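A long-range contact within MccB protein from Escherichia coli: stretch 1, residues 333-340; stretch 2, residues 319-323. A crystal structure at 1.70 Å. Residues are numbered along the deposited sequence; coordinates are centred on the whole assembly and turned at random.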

# COMPACT_ATOMS: atom_id res chain seq x y z
N HIS A 333 8.72 -13.11 -3.11
CA HIS A 333 9.11 -13.28 -4.50
C HIS A 333 8.28 -12.36 -5.40
O HIS A 333 7.07 -12.31 -5.26
CB HIS A 333 8.90 -14.75 -4.90
CG HIS A 333 9.34 -15.02 -6.30
ND1 HIS A 333 8.47 -14.98 -7.37
CD2 HIS A 333 10.58 -15.22 -6.80
CE1 HIS A 333 9.14 -15.19 -8.48
NE2 HIS A 333 10.45 -15.34 -8.15
N SER A 334 8.92 -11.69 -6.36
CA SER A 334 8.25 -10.78 -7.31
C SER A 334 8.20 -11.46 -8.68
O SER A 334 9.22 -11.98 -9.14
CB SER A 334 8.98 -9.44 -7.45
OG SER A 334 9.18 -8.86 -6.18
N GLN A 335 7.02 -11.47 -9.31
CA GLN A 335 6.90 -11.79 -10.72
C GLN A 335 7.05 -10.48 -11.49
O GLN A 335 6.36 -9.50 -11.22
CB GLN A 335 5.56 -12.44 -11.05
CG GLN A 335 5.31 -13.79 -10.40
CD GLN A 335 3.87 -14.21 -10.55
OE1 GLN A 335 2.96 -13.41 -10.75
NE2 GLN A 335 3.64 -15.51 -10.50
N ASN A 336 7.91 -10.49 -12.50
CA ASN A 336 8.16 -9.33 -13.30
C ASN A 336 6.94 -9.07 -14.18
O ASN A 336 6.56 -9.92 -14.97
CB ASN A 336 9.44 -9.60 -14.09
CG ASN A 336 9.88 -8.46 -14.98
OD1 ASN A 336 9.15 -7.50 -15.18
ND2 ASN A 336 11.07 -8.58 -15.53
N MET A 337 6.32 -7.89 -14.03
CA MET A 337 5.27 -7.44 -14.94
C MET A 337 5.64 -6.07 -15.54
O MET A 337 4.82 -5.15 -15.61
CB MET A 337 3.92 -7.36 -14.21
CG MET A 337 3.38 -8.73 -13.79
SD MET A 337 1.66 -8.68 -13.31
CE MET A 337 1.26 -10.41 -13.46
N GLY A 338 6.90 -5.92 -15.95
CA GLY A 338 7.35 -4.74 -16.68
C GLY A 338 6.71 -4.64 -18.06
O GLY A 338 6.18 -5.62 -18.61
N ARG A 339 6.75 -3.44 -18.64
CA ARG A 339 6.07 -3.16 -19.90
C ARG A 339 6.70 -3.99 -21.01
O ARG A 339 7.92 -4.07 -21.08
CB ARG A 339 6.19 -1.69 -20.29
CG ARG A 339 5.14 -0.79 -19.67
CD ARG A 339 4.94 0.49 -20.46
NE ARG A 339 4.12 0.30 -21.65
CZ ARG A 339 3.62 1.30 -22.35
NH1 ARG A 339 4.06 2.51 -22.10
NH2 ARG A 339 2.69 1.10 -23.27
N SER A 340 5.86 -4.58 -21.87
CA SER A 340 6.36 -5.22 -23.11
C SER A 340 5.92 -4.37 -24.28
O SER A 340 4.74 -4.05 -24.35
CB SER A 340 5.85 -6.63 -23.27
OG SER A 340 6.16 -7.13 -24.58
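Stretch 2 319-323: LNKRI

Stretch 2 lies beside stretch 1 as the neighbouring strand of an antiparallel β-sheet, held mainly by backbone hydrogen bonds and reinforced by one side-chain hydrogen bond between Arg322 and Gln335. Residues 321-323 are extended and run against strand 333-336, their N-to-C directions 151° apart and their axes approaching to 4.5 Å. The register places Ile323 opposite Ser334, Arg322 opposite Gln335 and Lys321 opposite Asn336, with CA-CA distances of 4.3, 5.1 and 5.0 Å, respectively.

The central pair is the hydrogen-bonded one: Gln335 N donates to Arg322 O at 2.8 Å, and Arg322 N returns a bond to Gln335 O at 3.0 Å. Beside it, the α-carbons of the non-hydrogen-bonded positions approach the carbonyl preceding their partner: Lys321 CA lies 3.4 Å from Gln335 O and Ile323 CA 3.6 Å from His333 O, both as CA-H...O contacts.

Side chains alternate between the two faces along each strand. Arg322 shares a face with Gln335, and its fully extended methylene chain (chi1 to chi3 all t) carries the guanidinium to the glutamine amide, where Arg322 NH1 donates to Gln335 OE1 at 2.9 Å. The acceptor lies at the guanidinium edge, near its plane. Met337 also packs against this arginine, its CE 3.7 Å from Arg322 CD. On the face bearing Lys321 and Ile323, Ser334 OG lies 3.9 Å from Lys321 CD and 3.8 Å from Ile323 CG1.

Before the strand, Asn320 adopts positive phi and psi (67°/22°), yet backbone hydrogen bonding reaches one step further: Asn320 O accepts from Met337 N at 2.8 Å. Asn320 CA lies 4.5 Å from Gly338 CA. A water extends the contact beyond direct reach, donating to Asn320 OD1 at 2.7 Å and accepting from Arg339 N at 2.9 Å. Leu319, by contrast, makes no contact with stretch 1.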

# COMPACT_ATOMS: atom_id res chain seq x y z
N LEU A 319 4.88 -1.41 -8.45
CA LEU A 319 5.07 -0.98 -9.85
C LEU A 319 5.78 -2.12 -10.61
O LEU A 319 6.89 -2.54 -10.20
CB LEU A 319 5.95 0.27 -9.89
CG LEU A 319 5.33 1.67 -9.90
CD1 LEU A 319 3.92 1.77 -9.43
CD2 LEU A 319 6.22 2.64 -9.16
N ASN A 320 5.19 -2.60 -11.70
CA ASN A 320 5.85 -3.57 -12.60
C ASN A 320 6.07 -4.92 -11.92
O ASN A 320 6.92 -5.70 -12.37
CB ASN A 320 7.21 -3.03 -13.11
CG ASN A 320 7.06 -1.76 -13.90
OD1 ASN A 320 6.34 -1.78 -14.91
ND2 ASN A 320 7.71 -0.68 -13.46
N LYS A 321 5.31 -5.24 -10.86
CA LYS A 321 5.60 -6.45 -10.06
C LYS A 321 4.29 -7.01 -9.47
O LYS A 321 3.46 -6.28 -9.03
CB LYS A 321 6.59 -6.15 -8.93
CG LYS A 321 8.00 -5.81 -9.42
CD LYS A 321 9.00 -5.59 -8.33
CE LYS A 321 10.24 -4.93 -8.89
NZ LYS A 321 11.36 -5.06 -7.93
N ARG A 322 4.18 -8.34 -9.46
CA ARG A 322 3.14 -9.01 -8.70
C ARG A 322 3.89 -9.77 -7.61
O ARG A 322 4.69 -10.65 -7.97
CB ARG A 322 2.37 -9.96 -9.60
CG ARG A 322 1.28 -10.79 -8.91
CD ARG A 322 0.34 -11.38 -9.96
NE ARG A 322 -0.74 -12.20 -9.41
CZ ARG A 322 -0.69 -13.52 -9.24
NH1 ARG A 322 0.36 -14.21 -9.68
NH2 ARG A 322 -1.73 -14.15 -8.68
N ILE A 323 3.71 -9.36 -6.33
CA ILE A 323 4.57 -9.76 -5.24
C ILE A 323 3.84 -10.80 -4.37
O ILE A 323 2.72 -10.55 -3.97
CB ILE A 323 5.02 -8.54 -4.42
CG1 ILE A 323 5.75 -7.52 -5.30
CG2 ILE A 323 5.86 -8.95 -3.22
CD1 ILE A 323 5.85 -6.13 -4.75
O HOH W 1 7.87 -1.29 -17.04
O HOH W 2 9.62 -5.77 -12.43